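Local structure of CrataBL (Crataeva tapia, 4II0) at residues I2-P7 / F53-S58; C33-I38 / S91-G96; G137-G142 / A150-P155. The protein probably binds glucose and N-acetylglucosamine as a lectin, agglutinates erythrocytes without divalent cations, and inhibits factor Xa and, less strongly, trypsin. All coordinates share one frame; numbering follows the deposited sequence. Where two conformers were deposited one is given.

Contact 1. Residues I2-P7 / F53-S58. With NAG (2-acetamido-2-deoxy-beta-D-glucopyranose), chain K.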
# COMPACT_ATOMS: atom_id res chain seq x y z
N ILE A 2 -6.29 -17.72 1.65
CA ILE A 2 -7.52 -18.12 1.00
C ILE A 2 -8.64 -18.14 2.03
O ILE A 2 -8.54 -18.77 3.09
CB ILE A 2 -7.43 -19.50 0.33
CG1 ILE A 2 -6.27 -19.54 -0.66
CG2 ILE A 2 -8.73 -19.81 -0.38
CD1 ILE A 2 -5.87 -20.98 -1.05
N LEU A 3 -9.71 -17.44 1.70
CA LEU A 3 -10.85 -17.35 2.60
C LEU A 3 -11.89 -18.43 2.27
O LEU A 3 -12.25 -18.63 1.11
CB LEU A 3 -11.48 -15.97 2.55
CG LEU A 3 -10.64 -14.74 2.94
CD1 LEU A 3 -11.54 -13.49 2.89
CD2 LEU A 3 -10.03 -14.92 4.32
N THR A 4 -12.34 -19.14 3.30
CA THR A 4 -13.46 -20.08 3.15
C THR A 4 -14.66 -19.41 2.47
O THR A 4 -15.03 -18.28 2.82
CB THR A 4 -13.90 -20.50 4.53
OG1 THR A 4 -12.80 -21.10 5.20
CG2 THR A 4 -15.13 -21.46 4.50
N GLY A 5 -15.27 -20.08 1.51
CA GLY A 5 -16.54 -19.59 0.98
C GLY A 5 -16.42 -18.60 -0.15
O GLY A 5 -17.40 -18.32 -0.83
N VAL A 6 -15.21 -18.12 -0.41
CA VAL A 6 -14.97 -17.10 -1.41
C VAL A 6 -14.45 -17.76 -2.71
O VAL A 6 -13.62 -18.66 -2.63
CB VAL A 6 -13.94 -16.07 -0.87
CG1 VAL A 6 -13.37 -15.20 -1.98
CG2 VAL A 6 -14.59 -15.20 0.21
N PRO A 7 -14.94 -17.33 -3.89
CA PRO A 7 -14.49 -17.91 -5.16
C PRO A 7 -13.07 -17.49 -5.59
O PRO A 7 -12.74 -16.30 -5.51
CB PRO A 7 -15.51 -17.38 -6.19
CG PRO A 7 -16.11 -16.20 -5.59
CD PRO A 7 -15.99 -16.32 -4.08
N PHE A 53 -13.46 -23.14 -1.62
CA PHE A 53 -12.88 -24.07 -0.65
C PHE A 53 -13.67 -24.09 0.66
O PHE A 53 -14.00 -23.03 1.22
CB PHE A 53 -11.42 -23.69 -0.38
CG PHE A 53 -10.57 -23.72 -1.60
CD1 PHE A 53 -10.10 -24.93 -2.09
CD2 PHE A 53 -10.30 -22.54 -2.32
CE1 PHE A 53 -9.33 -24.99 -3.27
CE2 PHE A 53 -9.54 -22.57 -3.50
CZ PHE A 53 -9.05 -23.81 -4.01
N THR A 54 -13.98 -25.29 1.15
CA THR A 54 -14.69 -25.42 2.44
C THR A 54 -13.92 -26.37 3.36
O THR A 54 -13.92 -27.59 3.13
CB THR A 54 -16.15 -25.92 2.25
OG1 THR A 54 -16.75 -25.28 1.13
CG2 THR A 54 -17.00 -25.71 3.51
N PRO A 55 -13.26 -25.83 4.40
CA PRO A 55 -12.51 -26.67 5.31
C PRO A 55 -13.43 -27.64 6.06
O PRO A 55 -14.60 -27.33 6.33
CB PRO A 55 -11.92 -25.64 6.29
CG PRO A 55 -11.77 -24.42 5.46
CD PRO A 55 -13.04 -24.40 4.69
N GLN A 56 -12.87 -28.80 6.39
CA GLN A 56 -13.58 -29.80 7.17
C GLN A 56 -13.99 -29.25 8.54
O GLN A 56 -14.99 -29.66 9.12
CB GLN A 56 -12.65 -30.97 7.40
CG GLN A 56 -13.20 -32.00 8.38
CD GLN A 56 -12.53 -33.30 8.14
OE1 GLN A 56 -11.31 -33.34 8.03
NE2 GLN A 56 -13.30 -34.37 8.04
N ASN A 57 -13.17 -28.33 9.04
CA ASN A 57 -13.49 -27.61 10.25
C ASN A 57 -14.28 -26.40 9.82
O ASN A 57 -13.75 -25.46 9.23
CB ASN A 57 -12.21 -27.25 11.02
CG ASN A 57 -12.49 -26.57 12.36
OD1 ASN A 57 -13.60 -26.09 12.62
ND2 ASN A 57 -11.46 -26.51 13.21
N SER A 58 -15.58 -26.46 10.07
CA SER A 58 -16.52 -25.45 9.61
C SER A 58 -16.44 -24.15 10.42
O SER A 58 -17.06 -23.14 10.04
CB SER A 58 -17.94 -26.04 9.64
OG SER A 58 -18.18 -26.63 10.91
C1 NAG K . -11.52 -25.87 14.51
C2 NAG K . -11.05 -26.67 15.74
C3 NAG K . -11.12 -25.83 17.02
C4 NAG K . -10.41 -24.49 16.77
C5 NAG K . -11.11 -23.79 15.60
C6 NAG K . -10.63 -22.36 15.33
C7 NAG K . -11.31 -29.08 15.45
C8 NAG K . -12.22 -30.28 15.55
N2 NAG K . -11.83 -27.90 15.81
O3 NAG K . -10.54 -26.52 18.11
O4 NAG K . -10.37 -23.69 17.94
O5 NAG K . -10.91 -24.58 14.45
O6 NAG K . -9.24 -22.35 15.08
O7 NAG K . -10.14 -29.23 15.05
O HOH W 1 -12.78 -20.39 -0.88
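Thr-4 and Pro-55 meet obliquely, a small branched side chain set against the CD-CG corner of the proline. Followed outward, Thr-4 begins with CB, which lies 4.0 Å from CD of Pro-55. Its methyl branch CG2 stands anti to the backbone N (chi1 of OG1 -59°), and this rotation brings CG2 to 3.6 Å from the CD of Pro-55. The hydroxyl branch comes nearer still, with OG1 of Thr-4 3.3 Å from Pro-55 CD and alongside its CG; the polar need of that oxygen is met by a hydrogen bond with Leu-60 O. Both branches of the threonine thus converge on CD of the proline. The arrangement joins the chain start to a sheet of the beta-trefoil fold found in Kunitz-type inhibitors, for 53-58 takes in the last residues of strand 51-55 and the loop after it, while residues 2-7 lead into the neighbouring strand 7-12. Between Leu-3 and Val-6 the chain makes a type II beta turn, and Gly-5 N in that turn donates to Phe-53 O (3.2 Å, N-H...O 157°). The same carbonyl oxygen receives the CA-H of Thr-4, with CA and Phe-53 O 3.6 Å apart. A water bridges the segments, accepting from Phe-53 N at 2.9 Å and donating to Leu-3 O and Val-6 O, so it stitches the turn to the strand. On the inner side, CG2 of Ile-2 approaches CD2 of the Phe-53 ring obliquely at 3.7 Å, and Ile-114 touches both side chains. Beyond the strand, Asn-57 ND2 is bonded covalently to C1 of an N-acetylglucosamine.

Contact 2. Residues C33-I38 / S91-G96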
# COMPACT_ATOMS: atom_id res chain seq x y z
N CYS A 33 -23.42 -37.38 -16.21
CA CYS A 33 -22.01 -37.00 -16.33
C CYS A 33 -21.26 -37.95 -15.42
O CYS A 33 -20.89 -37.58 -14.33
CB CYS A 33 -21.84 -35.56 -15.83
SG CYS A 33 -22.73 -34.35 -16.84
N PRO A 34 -21.04 -39.19 -15.87
CA PRO A 34 -20.32 -40.18 -15.04
C PRO A 34 -18.86 -39.80 -14.78
O PRO A 34 -18.26 -40.26 -13.80
CB PRO A 34 -20.41 -41.47 -15.86
CG PRO A 34 -20.70 -41.00 -17.29
CD PRO A 34 -21.49 -39.73 -17.17
N LEU A 35 -18.30 -38.95 -15.64
CA LEU A 35 -16.92 -38.52 -15.49
C LEU A 35 -16.72 -37.11 -16.06
O LEU A 35 -16.23 -36.93 -17.19
CB LEU A 35 -16.01 -39.52 -16.20
CG LEU A 35 -14.58 -39.62 -15.73
CD1 LEU A 35 -14.59 -40.55 -14.53
CD2 LEU A 35 -13.68 -40.13 -16.87
N ASP A 36 -17.16 -36.11 -15.28
CA ASP A 36 -17.02 -34.72 -15.67
C ASP A 36 -15.63 -34.18 -15.22
O ASP A 36 -15.46 -33.70 -14.11
CB ASP A 36 -18.16 -33.92 -15.02
CG ASP A 36 -18.26 -32.47 -15.51
OD1 ASP A 36 -18.23 -32.22 -16.71
OD2 ASP A 36 -18.46 -31.57 -14.65
N LEU A 37 -14.65 -34.29 -16.09
CA LEU A 37 -13.27 -33.90 -15.76
C LEU A 37 -13.08 -32.37 -15.63
O LEU A 37 -13.90 -31.57 -16.10
CB LEU A 37 -12.34 -34.42 -16.87
CG LEU A 37 -12.37 -35.90 -17.24
CD1 LEU A 37 -11.58 -36.09 -18.51
CD2 LEU A 37 -11.85 -36.73 -16.08
N ILE A 38 -11.96 -31.98 -15.04
CA ILE A 38 -11.62 -30.56 -14.92
C ILE A 38 -10.53 -30.37 -15.96
O ILE A 38 -9.42 -30.87 -15.78
CB ILE A 38 -11.11 -30.22 -13.52
CG1 ILE A 38 -12.04 -30.75 -12.38
CG2 ILE A 38 -10.80 -28.68 -13.39
CD1 ILE A 38 -13.37 -30.06 -12.23
N SER A 91 -10.98 -44.39 -13.63
CA SER A 91 -11.45 -44.49 -15.02
C SER A 91 -10.46 -45.32 -15.86
O SER A 91 -9.35 -44.89 -16.15
CB SER A 91 -11.61 -43.11 -15.62
OG SER A 91 -11.88 -43.18 -17.00
N SER A 92 -10.87 -46.54 -16.22
CA SER A 92 -9.97 -47.39 -17.01
C SER A 92 -9.72 -46.76 -18.40
O SER A 92 -8.65 -46.89 -18.96
CB SER A 92 -10.49 -48.82 -17.10
OG SER A 92 -11.77 -48.83 -17.70
N ILE A 93 -10.69 -46.02 -18.92
CA ILE A 93 -10.46 -45.28 -20.17
C ILE A 93 -9.53 -44.04 -20.03
O ILE A 93 -9.30 -43.30 -21.01
CB ILE A 93 -11.79 -44.77 -20.78
CG1 ILE A 93 -12.63 -44.07 -19.72
CG2 ILE A 93 -12.56 -45.93 -21.49
CD1 ILE A 93 -13.59 -42.98 -20.28
N HIS A 94 -9.06 -43.78 -18.81
CA HIS A 94 -8.05 -42.74 -18.58
C HIS A 94 -6.86 -43.31 -17.86
O HIS A 94 -6.04 -42.56 -17.35
CB HIS A 94 -8.67 -41.55 -17.82
CG HIS A 94 -9.66 -40.80 -18.63
ND1 HIS A 94 -10.99 -41.16 -18.70
CD2 HIS A 94 -9.51 -39.74 -19.46
CE1 HIS A 94 -11.62 -40.36 -19.54
NE2 HIS A 94 -10.75 -39.48 -20.01
N ARG A 95 -6.78 -44.65 -17.88
CA ARG A 95 -5.82 -45.45 -17.13
C ARG A 95 -5.56 -44.98 -15.75
O ARG A 95 -4.40 -44.79 -15.37
CB ARG A 95 -4.47 -45.56 -17.85
CG ARG A 95 -4.41 -46.67 -18.76
CD ARG A 95 -2.97 -46.92 -19.16
NE ARG A 95 -2.49 -48.16 -18.58
CZ ARG A 95 -1.28 -48.65 -18.81
NH1 ARG A 95 -0.42 -47.96 -19.57
NH2 ARG A 95 -0.94 -49.82 -18.27
N GLY A 96 -6.62 -44.75 -14.98
CA GLY A 96 -6.40 -44.56 -13.56
C GLY A 96 -7.25 -43.44 -12.98
O GLY A 96 -8.29 -43.12 -13.52
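The carbonyl oxygen of Ser-91 is gripped by two amides, His-94 N and Gly-96 N, which reach it from opposite faces of its plane, at 2.9 Å for His-94 N to Ser-91 O. Arg-95 and Gly-96 both face Ser-91, a G1 beta bulge at the end of the hairpin of strands 87-91 and 96-100. Within the turn the Ser-91 hydroxyl meets the imidazole at its edge and in plane, OG lying 2.8 Å from His-94 ND1, a hydrogen bond that helps fix the rotation of the ring. Leu-35 then comes in from the other direction: its CD2 methyl lies 3.4 Å from His-94 CE1, oblique to the ring, and 3.5 Å from Ser-91 OG. With CG anti to the backbone N (chi1 -155°), the leucine projects both methyls at the turn, CD1 loosely against Ser-91 CB. Leu-37 adds a second apolar tip, its CD1 3.8 Å from His-94 NE2. The hairpin end therefore presents a tethered ring to two leucines. Around them, Leu-35 and Leu-37 also pack on Val-98 of strand 96-100, Leu-37 touches Asp-22 of helix 22-26, and Tyr-148 of strand 148-151 meets the His-94 ring edge-to-face.

Contact 3. Residues G137-G142 / A150-P155. With GOL (glycerol), chain J; SO4 (sulfate ion), chain F.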
# COMPACT_ATOMS: atom_id res chain seq x y z
N GLY A 137 -2.06 -33.38 -10.62
CA GLY A 137 -1.18 -32.93 -11.67
C GLY A 137 -2.03 -32.86 -12.93
O GLY A 137 -3.26 -33.02 -12.86
N ILE A 138 -1.37 -32.64 -14.05
CA ILE A 138 -2.07 -32.55 -15.33
C ILE A 138 -1.78 -33.86 -16.08
O ILE A 138 -0.60 -34.30 -16.13
CB ILE A 138 -1.62 -31.29 -16.09
CG1 ILE A 138 -2.00 -30.03 -15.33
CG2 ILE A 138 -2.32 -31.19 -17.51
CD1 ILE A 138 -1.53 -28.71 -15.97
N GLU A 139 -2.83 -34.51 -16.61
CA GLU A 139 -2.69 -35.65 -17.54
C GLU A 139 -3.30 -35.34 -18.91
O GLU A 139 -3.93 -34.29 -19.08
CB GLU A 139 -3.39 -36.92 -17.02
CG GLU A 139 -2.68 -37.59 -15.84
CD GLU A 139 -1.43 -38.32 -16.25
OE1 GLU A 139 -0.64 -38.68 -15.36
OE2 GLU A 139 -1.22 -38.52 -17.46
N THR A 140 -3.15 -36.29 -19.86
CA THR A 140 -3.60 -36.09 -21.25
C THR A 140 -4.11 -37.37 -21.95
O THR A 140 -4.88 -37.34 -22.92
CB THR A 140 -2.50 -35.43 -22.11
OG1 THR A 140 -1.57 -36.43 -22.52
CG2 THR A 140 -1.78 -34.33 -21.35
N VAL A 141 -3.66 -38.48 -21.42
CA VAL A 141 -4.02 -39.78 -21.89
C VAL A 141 -5.57 -39.95 -21.90
O VAL A 141 -6.25 -39.72 -20.88
CB VAL A 141 -3.29 -40.79 -20.97
CG1 VAL A 141 -4.22 -41.73 -20.27
CG2 VAL A 141 -2.14 -41.45 -21.69
N GLY A 142 -6.12 -40.31 -23.05
CA GLY A 142 -7.56 -40.48 -23.17
C GLY A 142 -8.39 -39.21 -22.99
O GLY A 142 -9.60 -39.31 -22.82
N ALA A 150 -5.56 -34.75 -12.58
CA ALA A 150 -5.61 -36.17 -12.21
C ALA A 150 -4.58 -36.39 -11.17
O ALA A 150 -3.48 -35.81 -11.28
CB ALA A 150 -5.31 -37.04 -13.45
N PRO A 151 -4.88 -37.22 -10.16
CA PRO A 151 -3.83 -37.53 -9.23
C PRO A 151 -2.70 -38.23 -9.96
O PRO A 151 -2.97 -39.08 -10.81
CB PRO A 151 -4.47 -38.53 -8.28
CG PRO A 151 -5.96 -38.28 -8.34
CD PRO A 151 -6.17 -37.85 -9.81
N ARG A 152 -1.46 -37.86 -9.64
CA ARG A 152 -0.32 -38.46 -10.28
C ARG A 152 0.93 -38.22 -9.44
O ARG A 152 0.87 -37.59 -8.37
CB ARG A 152 -0.16 -37.93 -11.73
CG ARG A 152 -0.01 -36.45 -11.91
CD ARG A 152 0.32 -36.11 -13.37
NE ARG A 152 1.52 -36.84 -13.86
CZ ARG A 152 2.16 -36.57 -15.00
NH1 ARG A 152 1.76 -35.58 -15.77
NH2 ARG A 152 3.23 -37.28 -15.38
N ASP A 153 2.07 -38.75 -9.89
CA ASP A 153 3.32 -38.65 -9.12
C ASP A 153 3.90 -37.24 -9.04
O ASP A 153 4.56 -36.89 -8.07
CB ASP A 153 4.36 -39.64 -9.66
CG ASP A 153 4.09 -41.10 -9.22
OD1 ASP A 153 3.07 -41.35 -8.52
OD2 ASP A 153 4.91 -41.99 -9.56
N ARG A 154 3.70 -36.45 -10.08
CA ARG A 154 4.29 -35.11 -10.13
C ARG A 154 3.13 -34.11 -9.96
O ARG A 154 2.14 -34.21 -10.66
CB ARG A 154 5.00 -34.90 -11.49
CG ARG A 154 6.28 -35.76 -11.70
CD ARG A 154 7.29 -35.60 -10.52
NE ARG A 154 8.66 -36.01 -10.87
CZ ARG A 154 9.24 -37.16 -10.50
NH1 ARG A 154 8.60 -38.06 -9.75
NH2 ARG A 154 10.49 -37.41 -10.89
N PRO A 155 3.27 -33.16 -9.04
CA PRO A 155 2.17 -32.19 -8.85
C PRO A 155 2.18 -31.10 -9.90
O PRO A 155 3.22 -30.85 -10.54
CB PRO A 155 2.47 -31.58 -7.49
CG PRO A 155 3.96 -31.61 -7.38
CD PRO A 155 4.40 -32.91 -8.12
C1 GOL J . 2.37 -40.46 -13.99
O1 GOL J . 3.42 -39.69 -13.47
C2 GOL J . 1.49 -40.63 -12.77
O2 GOL J . 2.36 -40.80 -11.69
C3 GOL J . 0.44 -41.76 -12.81
O3 GOL J . -0.87 -41.22 -12.99
S SO4 F . -4.79 -40.49 -26.59
O1 SO4 F . -4.22 -39.84 -25.42
O2 SO4 F . -3.74 -40.89 -27.51
O3 SO4 F . -5.60 -41.64 -26.18
O4 SO4 F . -5.67 -39.53 -27.24
O HOH W 2 1.40 -32.57 -13.56
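The beta hairpin of strands 134-139 and 148-151, at one edge of a four-stranded antiparallel sheet in the trefoil with 148-151 outermost, includes the hydrogen-bonded pair Gly-137 with Ala-150. Gly-137 N donates to Ala-150 O and Ala-150 N donates to Gly-137 O, each bond 2.9 Å long. The bare CA of Gly-137 lets what follows the strand come close: Arg-152 CG is 3.7 Å from it, and Arg-154 O is equally near. Arg-152 holds CG between its backbone N and carbonyl carbon (chi1 58°), and a bend at chi3 carries the guanidinium to Ile-138 and Glu-139. There NH1 donates to Ile-138 O at 2.7 Å, arriving nearly along the C=O axis although the oxygen is tilted somewhat from the guanidinium plane. Glu-139 supplies the opposite charge. Its CG rests on Ala-150 CB (3.6 Å), and OE1 settles over one guanidinium face, 3.2 Å from Arg-152 NE, offset toward the rim. The two planes are 36° apart. A glycerol sits at the guanidinium edge with O1 in the plane, accepting from Arg-152 NH2 at 3.1 Å, while Asp-153 N donates to its O2. At the other end of the hairpin segment Gly-142 N donates to a sulfate oxygen; both small molecules probably come from the crystallisation liquor. Because no N-H points at OE1, the salt bridge is an attraction of charges alone; within the protein pair, the directional hold on the arginine comes from Ile-138 O, while the carboxylate above probably steadies the cation, and the remaining guanidinium edge is taken by the glycerol in the crystal.

In the fold
Contacts 2 and 3 are neighbours, their centres 12 Å apart, whereas contact 1 lies on the opposite side of the chain's centre, about 26 Å from the centre of contact 2 and 25 Å from that of contact 3. Contacts 2 and 3 touch through His-94, whose NE2 lies 3.0 Å from Gly-142 O; Tyr-148 adds a second link, meeting the His-94 ring while its OH is hydrogen-bonded with Val-141 O. Along the chain, contacts 1 and 2 alternate while contact 3 follows both. Contact 1 lies at the start of the loop joining strands 51-55 and 69-72, which by its place in the fold probably corresponds to the reactive loop of Kunitz inhibitors.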